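Local coordinates for sulfoquinovosidase (Escherichia coli, PDB 5AEG), which hydrolyses sulfoquinovosyl diacylglycerides and simple sulfoquinovosides to release sulfoquinovose, feeding the sulfoglycolysis pathway that supplies carbon and sulfur, at residues Ile261-Leu272 with Asn312-Trp323. Residues are numbered along the deposited sequence; the frame is centred on the assembly and turned at random.
Sequences IQGGTEVCQKKL and NYPQLDSRIKQW
Trp323 and Arg319 converge on the amide oxygen of Gln269 where two neighbouring outer helices of the family 31 TIM barrel, 265-272 and 316-323, run side by side in the same direction, their axes 11.6 Å apart and inclined by 17°. The indole is a knob set among Thr265, Cys268, Gln269 and Leu272; it also touches Ile285 of strand 282-286 and Phe330 of strand 329-334, two neighbouring strands of the barrel. Trp323 NE1 donates to Gln269 OE1 at 2.8 Å and Arg319 NH1 to the same oxygen at 2.9 Å, the two donors arriving from opposite faces of the amide. Gln269 reaches them with CG anti to its backbone N and a bend at chi2, while its NE2 bonds Asp273 and a water shared with Gln322 NE2. Such a two-sided grip should hold the amide plane against rotation.

Arg319, bent at both chi2 and chi3, brings one face of its guanidinium over Thr265 CG2, which sits off-centre toward the rim. Its end nitrogens NH1 and NH2 both grasp Glu266 OE2, in a salt bridge whose carboxylate and guanidinium planes stand 72° apart.

Toward the helix starts, Gly264, the N-cap residue, lays its CA over a face of the Tyr313 ring, 3.4 Å from the centroid, a CH-pi contact, while Cys268 SG meets the edge of that ring. Gly264 N gives a weak bond to Tyr313 OH, which is also hydrogen-bonded to Asp289, next in sequence to the substrate-binding Gln288. In the first helical turn Thr265 places OG1 beside its own backbone N (chi1 -51°) and donates to Pro314 O, within the type II turn Tyr313-Leu316, at 2.7 Å from above the carbonyl plane.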
loop_
_atom_site.group_PDB
_atom_site.type_symbol
_atom_site.label_atom_id
_atom_site.label_comp_id
_atom_site.label_asym_id
_atom_site.label_seq_id
_atom_site.Cartn_x
_atom_site.Cartn_y
_atom_site.Cartn_z
ATOM N N ILE A 261 14.081 -2.796 -17.124
ATOM C CA ILE A 261 14.556 -2.570 -18.485
ATOM C C ILE A 261 13.367 -2.651 -19.474
ATOM O O ILE A 261 12.516 -3.460 -19.309
ATOM C CB ILE A 261 15.630 -3.566 -18.873
ATOM C CG1 ILE A 261 16.782 -3.630 -17.818
ATOM C CG2 ILE A 261 16.169 -3.207 -20.268
ATOM C CD1 ILE A 261 17.753 -4.796 -17.989
ATOM N N GLN A 262 13.365 -1.773 -20.473
ATOM C CA GLN A 262 12.449 -1.886 -21.603
ATOM C C GLN A 262 13.306 -1.853 -22.890
ATOM O O GLN A 262 14.472 -1.475 -22.865
ATOM C CB GLN A 262 11.478 -0.721 -21.567
ATOM C CG GLN A 262 10.626 -0.675 -20.305
ATOM C CD GLN A 262 9.678 0.512 -20.228
ATOM O OE1 GLN A 262 8.472 0.375 -20.490
ATOM N NE2 GLN A 262 10.173 1.626 -19.811
ATOM N N GLY A 263 12.698 -2.253 -23.983
ATOM C CA GLY A 263 13.332 -2.128 -25.288
ATOM C C GLY A 263 13.755 -3.406 -25.971
ATOM O O GLY A 263 14.450 -3.337 -27.035
ATOM N N GLY A 264 13.397 -4.534 -25.378
ATOM C CA GLY A 264 13.491 -5.836 -25.955
ATOM C C GLY A 264 14.662 -6.721 -25.463
ATOM O O GLY A 264 15.424 -6.357 -24.572
ATOM N N THR A 265 14.713 -7.940 -25.969
ATOM C CA THR A 265 15.539 -9.015 -25.419
ATOM C C THR A 265 16.968 -8.674 -25.404
ATOM O O THR A 265 17.689 -8.901 -24.411
ATOM C CB THR A 265 15.382 -10.304 -26.266
ATOM O OG1 THR A 265 13.998 -10.529 -26.395
ATOM C CG2 THR A 265 15.969 -11.557 -25.555
ATOM N N GLU A 266 17.425 -8.129 -26.514
ATOM C CA GLU A 266 18.856 -7.851 -26.627
ATOM C C GLU A 266 19.321 -6.621 -25.770
ATOM O O GLU A 266 20.465 -6.617 -25.264
ATOM C CB GLU A 266 19.310 -7.817 -28.105
ATOM C CG GLU A 266 19.398 -9.270 -28.652
ATOM C CD GLU A 266 20.429 -10.201 -27.858
ATOM O OE1 GLU A 266 21.651 -9.964 -27.891
ATOM O OE2 GLU A 266 20.052 -11.157 -27.145
ATOM N N VAL A 267 18.475 -5.605 -25.631
ATOM C CA VAL A 267 18.750 -4.479 -24.740
ATOM C C VAL A 267 18.856 -5.019 -23.277
ATOM O O VAL A 267 19.762 -4.619 -22.537
ATOM C CB VAL A 267 17.683 -3.330 -24.863
ATOM C CG1 VAL A 267 17.860 -2.299 -23.737
ATOM C CG2 VAL A 267 17.848 -2.550 -26.160
ATOM N N CYS A 268 17.978 -5.948 -22.937
ATOM C CA CYS A 268 17.988 -6.535 -21.597
ATOM C C CYS A 268 19.275 -7.301 -21.403
ATOM O O CYS A 268 19.956 -7.159 -20.400
ATOM C CB CYS A 268 16.799 -7.457 -21.376
ATOM S SG CYS A 268 15.174 -6.650 -21.185
ATOM N N GLN A 269 19.648 -8.073 -22.417
ATOM C CA GLN A 269 20.900 -8.823 -22.398
ATOM C C GLN A 269 22.130 -8.000 -22.181
ATOM O O GLN A 269 22.948 -8.373 -21.273
ATOM C CB GLN A 269 21.062 -9.636 -23.727
ATOM C CG GLN A 269 22.115 -10.729 -23.643
ATOM C CD GLN A 269 21.971 -11.737 -22.564
ATOM O OE1 GLN A 269 20.974 -12.516 -22.457
ATOM N NE2 GLN A 269 23.036 -11.832 -21.762
ATOM N N LYS A 270 22.249 -6.882 -22.911
ATOM C CA LYS A 270 23.436 -6.021 -22.822
ATOM C C LYS A 270 23.534 -5.388 -21.447
ATOM O O LYS A 270 24.608 -5.238 -20.886
ATOM C CB LYS A 270 23.427 -4.877 -23.842
ATOM C CG LYS A 270 23.878 -5.332 -25.255
ATOM C CD LYS A 270 24.401 -4.183 -26.147
ATOM C CE LYS A 270 25.893 -3.817 -25.929
ATOM N NZ LYS A 270 26.171 -2.853 -24.802
ATOM N N LYS A 271 22.392 -4.946 -20.957
ATOM C CA LYS A 271 22.374 -4.276 -19.649
ATOM C C LYS A 271 22.638 -5.264 -18.524
ATOM O O LYS A 271 23.426 -4.931 -17.635
ATOM C CB LYS A 271 21.093 -3.474 -19.424
ATOM C CG LYS A 271 20.996 -2.280 -20.313
ATOM C CD LYS A 271 19.748 -1.492 -19.948
ATOM C CE LYS A 271 19.388 -0.397 -20.933
ATOM N NZ LYS A 271 20.424 0.632 -20.902
ATOM N N LEU A 272 22.078 -6.461 -18.588
ATOM C CA LEU A 272 22.362 -7.511 -17.627
ATOM C C LEU A 272 23.859 -7.771 -17.547
ATOM O O LEU A 272 24.456 -7.924 -16.444
ATOM C CB LEU A 272 21.629 -8.828 -17.949
ATOM C CG LEU A 272 22.006 -10.073 -17.141
ATOM C CD1 LEU A 272 21.590 -9.850 -15.672
ATOM C CD2 LEU A 272 21.404 -11.351 -17.712
ATOM N N ASN A 312 8.552 -7.640 -30.175
ATOM C CA ASN A 312 9.328 -6.757 -29.265
ATOM C C ASN A 312 10.403 -7.517 -28.425
ATOM O O ASN A 312 11.434 -6.942 -28.104
ATOM C CB ASN A 312 8.369 -5.989 -28.374
ATOM C CG ASN A 312 8.999 -4.748 -27.764
ATOM O OD1 ASN A 312 9.721 -4.008 -28.401
ATOM N ND2 ASN A 312 8.708 -4.512 -26.465
ATOM N N TYR A 313 10.115 -8.765 -28.057
ATOM C CA TYR A 313 10.997 -9.616 -27.233
ATOM C C TYR A 313 11.259 -10.952 -27.980
ATOM O O TYR A 313 10.876 -12.031 -27.524
ATOM C CB TYR A 313 10.387 -9.889 -25.839
ATOM C CG TYR A 313 10.711 -8.733 -24.971
ATOM C CD1 TYR A 313 9.961 -7.537 -25.036
ATOM C CD2 TYR A 313 11.836 -8.749 -24.163
ATOM C CE1 TYR A 313 10.333 -6.384 -24.269
ATOM C CE2 TYR A 313 12.236 -7.636 -23.437
ATOM C CZ TYR A 313 11.454 -6.483 -23.434
ATOM O OH TYR A 313 11.884 -5.415 -22.780
ATOM N N PRO A 314 12.002 -10.858 -29.108
ATOM C CA PRO A 314 12.365 -12.120 -29.776
ATOM C C PRO A 314 13.162 -13.086 -28.898
ATOM O O PRO A 314 14.094 -12.636 -28.145
ATOM C CB PRO A 314 13.180 -11.660 -30.983
ATOM C CG PRO A 314 13.777 -10.330 -30.603
ATOM C CD PRO A 314 12.683 -9.672 -29.698
ATOM N N GLN A 315 12.756 -14.358 -28.974
ATOM C CA GLN A 315 13.463 -15.521 -28.352
ATOM C C GLN A 315 13.355 -15.465 -26.807
ATOM O O GLN A 315 14.138 -16.063 -26.112
ATOM C CB GLN A 315 14.953 -15.621 -28.786
ATOM C CG GLN A 315 15.222 -15.529 -30.285
ATOM C CD GLN A 315 16.660 -15.844 -30.641
ATOM O OE1 GLN A 315 17.544 -14.970 -30.685
ATOM N NE2 GLN A 315 16.920 -17.102 -30.846
ATOM N N LEU A 316 12.347 -14.747 -26.274
ATOM C CA LEU A 316 12.293 -14.579 -24.840
ATOM C C LEU A 316 12.031 -15.929 -24.155
ATOM O O LEU A 316 12.529 -16.164 -23.098
ATOM C CB LEU A 316 11.173 -13.575 -24.496
ATOM C CG LEU A 316 10.901 -13.389 -22.971
ATOM C CD1 LEU A 316 12.107 -12.783 -22.396
ATOM C CD2 LEU A 316 9.633 -12.557 -22.791
ATOM N N ASP A 317 11.261 -16.817 -24.792
ATOM C CA ASP A 317 10.918 -18.130 -24.196
ATOM C C ASP A 317 12.176 -18.920 -23.910
ATOM O O ASP A 317 12.335 -19.428 -22.791
ATOM C CB ASP A 317 9.907 -18.922 -25.033
ATOM C CG ASP A 317 10.284 -19.047 -26.497
ATOM O OD1 ASP A 317 11.324 -18.472 -27.007
ATOM O OD2 ASP A 317 9.488 -19.740 -27.121
ATOM N N SER A 318 13.109 -18.928 -24.861
ATOM C CA SER A 318 14.373 -19.629 -24.612
ATOM C C SER A 318 15.345 -18.785 -23.770
ATOM O O SER A 318 16.130 -19.363 -22.987
ATOM C CB SER A 318 15.068 -20.069 -25.904
ATOM O OG SER A 318 15.330 -18.950 -26.736
ATOM N N ARG A 319 15.328 -17.461 -23.950
ATOM C CA ARG A 319 16.205 -16.604 -23.159
ATOM C C ARG A 319 15.913 -16.705 -21.655
ATOM O O ARG A 319 16.875 -16.625 -20.877
ATOM C CB ARG A 319 16.246 -15.121 -23.627
ATOM C CG ARG A 319 17.459 -14.339 -23.149
ATOM C CD ARG A 319 18.810 -14.998 -23.535
ATOM N NE ARG A 319 18.927 -14.984 -24.979
ATOM C CZ ARG A 319 19.347 -13.935 -25.677
ATOM N NH1 ARG A 319 19.756 -12.820 -25.093
ATOM N NH2 ARG A 319 19.292 -13.962 -27.004
ATOM N N ILE A 320 14.622 -16.827 -21.267
ATOM C CA ILE A 320 14.219 -16.945 -19.834
ATOM C C ILE A 320 14.941 -18.162 -19.268
ATOM O O ILE A 320 15.544 -18.085 -18.194
ATOM C CB ILE A 320 12.696 -17.053 -19.636
ATOM C CG1 ILE A 320 12.039 -15.692 -19.977
ATOM C CG2 ILE A 320 12.351 -17.510 -18.212
ATOM C CD1 ILE A 320 10.530 -15.722 -20.044
ATOM N N LYS A 321 15.003 -19.250 -20.042
ATOM C CA LYS A 321 15.678 -20.482 -19.542
ATOM C C LYS A 321 17.143 -20.263 -19.310
ATOM O O LYS A 321 17.671 -20.609 -18.254
ATOM C CB LYS A 321 15.429 -21.674 -20.477
ATOM C CG LYS A 321 13.958 -22.049 -20.634
ATOM C CD LYS A 321 13.399 -22.759 -19.409
ATOM C CE LYS A 321 11.870 -22.983 -19.443
ATOM N NZ LYS A 321 11.048 -21.876 -18.781
ATOM N N GLN A 322 17.789 -19.628 -20.260
ATOM C CA GLN A 322 19.183 -19.324 -20.140
ATOM C C GLN A 322 19.449 -18.415 -18.905
ATOM O O GLN A 322 20.354 -18.649 -18.064
ATOM C CB GLN A 322 19.638 -18.687 -21.443
ATOM C CG GLN A 322 21.064 -18.139 -21.435
ATOM C CD GLN A 322 21.467 -17.474 -22.755
ATOM O OE1 GLN A 322 21.097 -17.972 -23.838
ATOM N NE2 GLN A 322 22.237 -16.336 -22.678
ATOM N N TRP A 323 18.622 -17.379 -18.765
ATOM C CA TRP A 323 18.817 -16.482 -17.606
ATOM C C TRP A 323 18.619 -17.229 -16.296
ATOM O O TRP A 323 19.400 -17.051 -15.333
ATOM C CB TRP A 323 17.857 -15.221 -17.724
ATOM C CG TRP A 323 18.254 -14.209 -18.785
ATOM C CD1 TRP A 323 19.468 -13.979 -19.279
ATOM C CD2 TRP A 323 17.368 -13.286 -19.460
ATOM N NE1 TRP A 323 19.435 -12.958 -20.205
ATOM C CE2 TRP A 323 18.148 -12.540 -20.348
ATOM C CE3 TRP A 323 15.992 -13.041 -19.394
ATOM C CZ2 TRP A 323 17.625 -11.517 -21.120
ATOM C CZ3 TRP A 323 15.460 -12.040 -20.226
ATOM C CH2 TRP A 323 16.278 -11.306 -21.066
HETATM O O HOH W 1 23.028 -14.459 -20.148
#